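Local coordinates for aldose 1-epimerase (Escherichia coli, PDB 3NRE), which probably catalyses the interconversion of the alpha and beta anomers of aldose sugars, at residues A[158-164]-A[189-195]; A[111-115]-A[141-145]; A[28-33]-A[217-221]. All coordinates share one frame; numbering follows the deposited sequence.

Interaction 1 of 3, residues A[158-164]-A[189-195]; sequences TRIQAQA and FNQPAPL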
# COMPACT_ATOMS: atom_id res chain seq x y z
N THR A 158 -9.69 -17.27 6.77
CA THR A 158 -8.40 -16.56 6.47
C THR A 158 -7.52 -16.35 7.72
O THR A 158 -8.04 -16.07 8.82
CB THR A 158 -8.67 -15.16 5.86
OG1 THR A 158 -9.53 -15.28 4.73
CG2 THR A 158 -7.39 -14.51 5.38
N ARG A 159 -6.21 -16.50 7.54
CA ARG A 159 -5.22 -16.27 8.60
C ARG A 159 -4.03 -15.54 7.97
O ARG A 159 -3.72 -15.76 6.82
CB ARG A 159 -4.76 -17.59 9.25
CG ARG A 159 -5.94 -18.40 9.91
CD ARG A 159 -5.44 -19.50 10.79
NE ARG A 159 -4.33 -20.24 10.18
CZ ARG A 159 -3.50 -21.04 10.86
NH1 ARG A 159 -3.67 -21.21 12.16
NH2 ARG A 159 -2.51 -21.68 10.23
N ILE A 160 -3.42 -14.63 8.72
CA ILE A 160 -2.20 -13.95 8.28
C ILE A 160 -1.08 -14.09 9.31
O ILE A 160 -1.33 -14.34 10.49
CB ILE A 160 -2.44 -12.44 8.02
CG1 ILE A 160 -2.83 -11.72 9.30
CG2 ILE A 160 -3.51 -12.26 6.95
CD1 ILE A 160 -2.80 -10.16 9.15
N GLN A 161 0.13 -13.93 8.79
CA GLN A 161 1.35 -14.01 9.59
C GLN A 161 2.30 -12.94 9.07
O GLN A 161 2.57 -12.86 7.89
CB GLN A 161 2.01 -15.37 9.49
CG GLN A 161 3.20 -15.51 10.46
CD GLN A 161 3.89 -16.85 10.35
OE1 GLN A 161 3.65 -17.61 9.40
NE2 GLN A 161 4.76 -17.15 11.30
N ALA A 162 2.72 -12.07 9.97
CA ALA A 162 3.56 -10.93 9.61
C ALA A 162 4.28 -10.46 10.89
O ALA A 162 3.66 -9.93 11.80
CB ALA A 162 2.70 -9.77 9.04
N GLN A 163 5.57 -10.73 10.97
CA GLN A 163 6.39 -10.37 12.14
C GLN A 163 6.17 -8.95 12.61
O GLN A 163 6.08 -8.05 11.81
CB GLN A 163 7.87 -10.58 11.78
CG GLN A 163 8.87 -10.11 12.84
CD GLN A 163 10.30 -10.31 12.36
OE1 GLN A 163 10.75 -11.44 12.18
NE2 GLN A 163 11.01 -9.20 12.10
N ALA A 164 6.07 -8.75 13.93
CA ALA A 164 5.91 -7.44 14.52
C ALA A 164 6.41 -7.44 15.95
O ALA A 164 6.20 -8.41 16.69
CB ALA A 164 4.44 -6.97 14.48
N PHE A 189 0.24 -11.09 14.89
CA PHE A 189 0.35 -11.90 13.69
C PHE A 189 1.75 -12.49 13.53
O PHE A 189 2.11 -12.93 12.44
CB PHE A 189 -0.05 -11.08 12.45
CG PHE A 189 -1.40 -10.44 12.59
CD1 PHE A 189 -2.53 -11.24 12.63
CD2 PHE A 189 -1.53 -9.08 12.79
CE1 PHE A 189 -3.82 -10.62 12.80
CE2 PHE A 189 -2.78 -8.49 12.98
CZ PHE A 189 -3.92 -9.27 12.99
N ASN A 190 2.53 -12.54 14.61
CA ASN A 190 3.83 -13.22 14.51
C ASN A 190 3.71 -14.70 14.12
O ASN A 190 4.50 -15.23 13.34
CB ASN A 190 4.64 -13.08 15.81
CG ASN A 190 5.21 -11.69 15.98
OD1 ASN A 190 6.25 -11.36 15.39
ND2 ASN A 190 4.51 -10.83 16.72
N GLN A 191 2.68 -15.36 14.66
CA GLN A 191 2.25 -16.72 14.20
C GLN A 191 0.90 -16.52 13.47
O GLN A 191 0.16 -15.58 13.78
CB GLN A 191 2.08 -17.67 15.40
CG GLN A 191 3.41 -18.12 16.09
CD GLN A 191 4.43 -18.68 15.08
OE1 GLN A 191 5.48 -18.06 14.84
NE2 GLN A 191 4.10 -19.81 14.45
N PRO A 192 0.57 -17.39 12.49
CA PRO A 192 -0.68 -17.23 11.77
C PRO A 192 -1.89 -17.00 12.68
O PRO A 192 -2.07 -17.76 13.65
CB PRO A 192 -0.83 -18.55 11.01
CG PRO A 192 0.55 -19.10 10.92
CD PRO A 192 1.26 -18.65 12.15
N ALA A 193 -2.71 -16.00 12.37
CA ALA A 193 -3.84 -15.67 13.24
C ALA A 193 -4.99 -15.16 12.39
O ALA A 193 -4.76 -14.57 11.36
CB ALA A 193 -3.41 -14.60 14.25
N PRO A 194 -6.24 -15.33 12.87
CA PRO A 194 -7.38 -14.75 12.13
C PRO A 194 -7.40 -13.22 12.20
O PRO A 194 -6.79 -12.63 13.12
CB PRO A 194 -8.61 -15.31 12.88
CG PRO A 194 -8.09 -15.61 14.30
CD PRO A 194 -6.65 -16.03 14.11
N LEU A 195 -8.08 -12.59 11.25
CA LEU A 195 -8.36 -11.17 11.37
C LEU A 195 -9.47 -11.00 12.40
O LEU A 195 -10.44 -11.74 12.39
CB LEU A 195 -8.81 -10.53 10.05
CG LEU A 195 -7.77 -10.17 8.97
CD1 LEU A 195 -6.69 -9.17 9.43
CD2 LEU A 195 -7.15 -11.49 8.37
O HOH W 1 -10.07 -14.40 9.51

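Interaction 2 of 3, residues A[111-115]-A[141-145]; sequences GVYHY and TLPFG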
# COMPACT_ATOMS: atom_id res chain seq x y z
N GLY A 111 1.63 21.26 -5.07
CA GLY A 111 1.80 20.92 -3.68
C GLY A 111 3.24 20.96 -3.21
O GLY A 111 4.09 21.66 -3.79
N VAL A 112 3.50 20.21 -2.14
CA VAL A 112 4.78 20.26 -1.41
C VAL A 112 5.87 19.50 -2.22
O VAL A 112 6.97 20.01 -2.39
CB VAL A 112 4.64 19.68 -0.00
CG1 VAL A 112 5.99 19.45 0.64
CG2 VAL A 112 3.81 20.61 0.85
N TYR A 113 5.54 18.29 -2.69
CA TYR A 113 6.46 17.41 -3.41
C TYR A 113 6.21 17.46 -4.93
O TYR A 113 5.07 17.28 -5.40
CB TYR A 113 6.27 15.98 -2.96
CG TYR A 113 6.74 15.61 -1.57
CD1 TYR A 113 6.02 15.98 -0.44
CD2 TYR A 113 7.85 14.82 -1.39
CE1 TYR A 113 6.44 15.57 0.83
CE2 TYR A 113 8.27 14.42 -0.16
CZ TYR A 113 7.54 14.80 0.97
OH TYR A 113 8.01 14.39 2.19
N HIS A 114 7.28 17.70 -5.69
CA HIS A 114 7.25 17.56 -7.14
C HIS A 114 8.12 16.34 -7.48
O HIS A 114 9.23 16.20 -6.96
CB HIS A 114 7.83 18.80 -7.85
CG HIS A 114 6.99 20.03 -7.71
ND1 HIS A 114 7.22 21.17 -8.44
CD2 HIS A 114 5.91 20.29 -6.93
CE1 HIS A 114 6.33 22.09 -8.11
NE2 HIS A 114 5.52 21.57 -7.20
N TYR A 115 7.63 15.48 -8.38
CA TYR A 115 8.33 14.23 -8.65
C TYR A 115 7.76 13.55 -9.88
O TYR A 115 6.70 13.95 -10.41
CB TYR A 115 8.26 13.26 -7.45
CG TYR A 115 6.82 12.98 -7.07
CD1 TYR A 115 6.10 11.97 -7.71
CD2 TYR A 115 6.16 13.77 -6.12
CE1 TYR A 115 4.79 11.73 -7.40
CE2 TYR A 115 4.85 13.54 -5.82
CZ TYR A 115 4.17 12.52 -6.44
OH TYR A 115 2.84 12.27 -6.21
N THR A 141 15.75 19.13 -1.29
CA THR A 141 15.73 17.77 -0.73
C THR A 141 14.52 17.57 0.20
O THR A 141 14.28 18.43 1.04
CB THR A 141 16.98 17.56 0.10
OG1 THR A 141 18.11 17.73 -0.74
CG2 THR A 141 17.01 16.16 0.75
N LEU A 142 13.76 16.46 0.02
CA LEU A 142 12.61 16.09 0.88
C LEU A 142 12.67 14.61 1.20
O LEU A 142 13.38 13.86 0.52
CB LEU A 142 11.29 16.42 0.21
CG LEU A 142 10.92 17.91 0.11
CD1 LEU A 142 9.69 18.13 -0.77
CD2 LEU A 142 10.65 18.49 1.50
N PRO A 143 11.98 14.17 2.27
CA PRO A 143 12.01 12.77 2.65
C PRO A 143 10.87 11.97 2.00
O PRO A 143 9.70 12.38 2.05
CB PRO A 143 11.89 12.84 4.19
CG PRO A 143 10.96 13.97 4.42
CD PRO A 143 11.39 15.00 3.34
N PHE A 144 11.24 10.86 1.36
CA PHE A 144 10.37 10.07 0.53
C PHE A 144 10.14 8.67 1.07
O PHE A 144 10.98 8.06 1.75
CB PHE A 144 10.92 9.94 -0.90
CG PHE A 144 10.72 11.19 -1.78
CD1 PHE A 144 11.52 12.29 -1.62
CD2 PHE A 144 9.83 11.19 -2.85
CE1 PHE A 144 11.35 13.40 -2.41
CE2 PHE A 144 9.68 12.33 -3.68
CZ PHE A 144 10.47 13.40 -3.48
N GLY A 145 9.00 8.15 0.70
CA GLY A 145 8.72 6.74 0.94
C GLY A 145 7.79 6.20 -0.15
O GLY A 145 7.23 6.94 -0.91

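Interaction 3 of 3, residues A[28-33]-A[217-221]; sequences RDTTPL and QEGYA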
# COMPACT_ATOMS: atom_id res chain seq x y z
N ARG A 28 -6.23 -16.18 -10.29
CA ARG A 28 -5.69 -17.45 -10.76
C ARG A 28 -6.91 -18.19 -11.26
O ARG A 28 -7.81 -18.48 -10.47
CB ARG A 28 -5.00 -18.20 -9.64
CG ARG A 28 -4.20 -19.40 -10.15
CD ARG A 28 -4.17 -20.48 -9.11
NE ARG A 28 -5.52 -20.85 -8.69
CZ ARG A 28 -5.92 -20.90 -7.43
NH1 ARG A 28 -5.07 -20.62 -6.46
NH2 ARG A 28 -7.17 -21.26 -7.15
N ASP A 29 -6.99 -18.43 -12.58
CA ASP A 29 -8.23 -18.92 -13.19
C ASP A 29 -9.33 -17.92 -12.79
O ASP A 29 -9.10 -16.72 -12.96
CB ASP A 29 -8.54 -20.38 -12.77
CG ASP A 29 -7.59 -21.37 -13.41
OD1 ASP A 29 -7.25 -21.13 -14.59
OD2 ASP A 29 -7.19 -22.37 -12.75
N THR A 30 -10.45 -18.37 -12.20
CA THR A 30 -11.55 -17.47 -11.80
C THR A 30 -11.47 -17.07 -10.30
O THR A 30 -12.35 -16.35 -9.81
CB THR A 30 -12.91 -18.09 -12.10
OG1 THR A 30 -13.04 -19.30 -11.35
CG2 THR A 30 -13.07 -18.39 -13.64
N THR A 31 -10.41 -17.49 -9.61
CA THR A 31 -10.24 -17.25 -8.17
C THR A 31 -9.55 -15.89 -7.95
O THR A 31 -8.45 -15.65 -8.43
CB THR A 31 -9.36 -18.36 -7.47
OG1 THR A 31 -9.90 -19.65 -7.73
CG2 THR A 31 -9.27 -18.14 -5.91
N PRO A 32 -10.21 -14.99 -7.21
CA PRO A 32 -9.60 -13.70 -6.93
C PRO A 32 -8.57 -13.81 -5.84
O PRO A 32 -8.84 -14.38 -4.77
CB PRO A 32 -10.75 -12.81 -6.51
CG PRO A 32 -11.93 -13.68 -6.31
CD PRO A 32 -11.64 -15.04 -6.84
N LEU A 33 -7.38 -13.33 -6.16
CA LEU A 33 -6.28 -13.30 -5.20
C LEU A 33 -6.27 -12.01 -4.43
O LEU A 33 -5.77 -11.93 -3.30
CB LEU A 33 -4.95 -13.50 -5.94
CG LEU A 33 -4.88 -14.76 -6.80
CD1 LEU A 33 -3.57 -14.80 -7.56
CD2 LEU A 33 -5.08 -16.08 -5.94
N GLN A 217 -9.70 -22.03 2.79
CA GLN A 217 -10.99 -22.42 2.20
C GLN A 217 -10.91 -22.64 0.70
O GLN A 217 -11.77 -23.36 0.15
CB GLN A 217 -12.10 -21.39 2.56
CG GLN A 217 -12.01 -20.05 1.88
CD GLN A 217 -10.84 -19.15 2.34
OE1 GLN A 217 -10.12 -19.45 3.30
NE2 GLN A 217 -10.67 -18.04 1.66
N GLU A 218 -9.91 -22.01 0.07
CA GLU A 218 -9.60 -22.08 -1.37
C GLU A 218 -8.34 -22.92 -1.62
O GLU A 218 -7.91 -23.09 -2.77
CB GLU A 218 -9.32 -20.68 -1.96
CG GLU A 218 -10.43 -19.63 -1.90
CD GLU A 218 -11.52 -19.85 -2.94
OE1 GLU A 218 -11.55 -20.92 -3.57
OE2 GLU A 218 -12.36 -18.94 -3.12
N GLY A 219 -7.73 -23.42 -0.55
CA GLY A 219 -6.50 -24.20 -0.63
C GLY A 219 -5.21 -23.52 -1.09
O GLY A 219 -4.28 -24.22 -1.46
N TYR A 220 -5.11 -22.19 -1.05
CA TYR A 220 -3.83 -21.52 -1.36
C TYR A 220 -3.41 -20.50 -0.28
O TYR A 220 -4.17 -20.18 0.66
CB TYR A 220 -3.92 -20.83 -2.72
CG TYR A 220 -4.78 -19.59 -2.71
CD1 TYR A 220 -4.24 -18.37 -2.43
CD2 TYR A 220 -6.15 -19.65 -2.93
CE1 TYR A 220 -5.00 -17.23 -2.41
CE2 TYR A 220 -6.93 -18.50 -2.91
CZ TYR A 220 -6.36 -17.30 -2.62
OH TYR A 220 -7.08 -16.12 -2.57
N ALA A 221 -2.17 -20.03 -0.42
CA ALA A 221 -1.65 -18.93 0.38
C ALA A 221 -0.97 -17.99 -0.61
O ALA A 221 -0.54 -18.42 -1.69
CB ALA A 221 -0.65 -19.41 1.42
O HOH W 2 -9.80 -16.10 -2.98
O HOH W 3 -5.98 -13.86 -1.25

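Interaction 1 of 3, residues A[158-164]-A[189-195]
I160 and A193 form an antiparallel hydrogen-bonded pair where the short strand 193-194 borders strand 159-162, at one edge of an antiparallel sheet in the galactose-mutarotase-like fold. I160 N donates to A193 O at 3.0 Å and A193 N answers to I160 O at 2.9 Å; farther on, A162 N bonds to F189 O at 2.7 Å. The I160 side chain forks at CB. One branch, CG2, meets L195 CD2 at 4.0 Å. The other lies between the backbone N and the carbonyl carbon (chi1 64°), which carries CG1 to 3.4 Å from F189 CD1. Beyond it the terminal CD1 rests over the phenyl face, 3.7 Å from the F189 ring centroid and 12° off the ring normal, a CH-pi contact. I235 and F251 of neighbouring strands also pack on this buried isoleucine. P192 CB, in turn, sits over one face of the R159 guanidinium, whose NH2 is held in a salt bridge by E214. Past the paired strands, the N190 side-chain amide takes over: its OD1 accepts A164 N at 3.0 Å from above the carbonyl plane, while ND2, also bonded to D188, meets an in-plane lone pair of A164 O at 3.0 Å.

Interaction 2 of 3, residues A[111-115]-A[141-145]
Y113 lies among L142, P143 and F144, three successive residues at the start of strand 142-153, which meet its side chain from a face, at the hydroxyl and along an edge. The nearest CA atoms across the segments, those of Y113 and L142, are 7.6 Å apart, so there is no strand pairing here; Y113 reaches across with its side chain, CG anti to the carbonyl carbon (chi1 -71°) directing the ring at 142-144. L142 comes first. Its CD1 sits over one face of the phenol ring, 3.9 Å from the Y113 centroid and 13° off the normal, while its CB lies 3.6 Å from Y113 CE2. The same CD1 meets V112 CG1 at 4.2 Å. P143 contributes its backbone: Y113 OH donates to P143 O at 2.6 Å, within the carbonyl plane, and H263 NE2 is a second hydrogen-bond partner of that hydroxyl. F144 then gives a T-shaped stack. The edge of Y113 points at the face of F144, with centroids 5.1 Å apart, planes at 88° and Y113 CD2 3.6 Å from F144 CZ. At the edge of the F144 ring, CE2 meets Y115 CB at 4.1 Å. F63 packs on Y113 and V134 on F144. The contact joins the loop leading into strand 114-123, and the start of that strand, to strand 142-153 of a different sheet. A phenylalanine in place of Y113 could keep the ring contacts but would probably leave P143 O and H263 without their shared hydroxyl partner. Chemically, the ring lies among apolar side chains, where the methyl over one face and the perpendicular ring at an edge probably limit its tilt, and the short bond to P143 O satisfies the buried hydroxyl and a backbone carbonyl, consistent with a fixed position of the phenol oxygen.

Interaction 3 of 3, residues A[28-33]-A[217-221]
Y220 and L33 are brought together by their first torsions. In Y220, CG stands between the backbone N and the carbonyl carbon (chi1 73°), which swings the phenol across to the 28-33 segment; in L33, CG is turned away from the carbonyl carbon, the extended branch ends in CD1, and the other methyl, CD2, folds over a face of that ring. The evidence for a CH-pi contact is L33 CD2 at 4.1 Å from the Y220 centroid, 27° off the normal, with CE1 of Y220 the closest ring atom to CD2 at 3.7 Å. T31 adds its methyl, CG2, which lies 3.8 Å from Y220 CE2 and approaches the ring obliquely. R28 NH1 comes near Y220 CG and to 3.8 Å from Y220 CD2, the guanidinium and ring planes being 82° apart. The hydroxyl end is tied through solvent. Water 2, lying at the ring edge in its plane, donates to P32 O at 2.7 Å and is hydrogen-bonded to Y220 OH at 2.8 Å. Water 3 donates to L33 O at 2.8 Å and also bonds to Y220 OH, at 2.8 Å. Two successive backbone carbonyls are therefore linked to one phenol oxygen. V288 of strand 279-290 packs on both L33 and Y220 and places the contact beside that strand. The partners are two chain reversals. R28 to T31 is a type II' turn closed by reciprocal backbone bonds, as in a tight two-residue beta hairpin between strands 22-28 and 31-32. On the other side, G219 and Y220 together stand across from the single residue Q215, a G1 beta bulge where strand 210-215 turns back into strand 220-227.

Overall arrangement
All three interactions reach the same large antiparallel sheet, at different places. Interaction 1 forms one of its edges at strand 193-194, interaction 2 meets it through strand 114-123, and interaction 3 through strand 220-227. Interactions 1 and 3 are neighbours, their centres about 19 Å apart, and they touch in packing, T158 N lying 4.1 Å from Q217 OE1. Interaction 2 sits on the opposite side of the chain's centre, about 33 Å from interaction 1 and about 38 Å from interaction 3, centre to centre; its nearest atoms are about 19 and 23 Å from theirs. Separate di(hydroxyethyl)ether molecules, probably from the crystallisation liquor, lie about 3 Å from the R159 side chain and about 6 Å from that of L142.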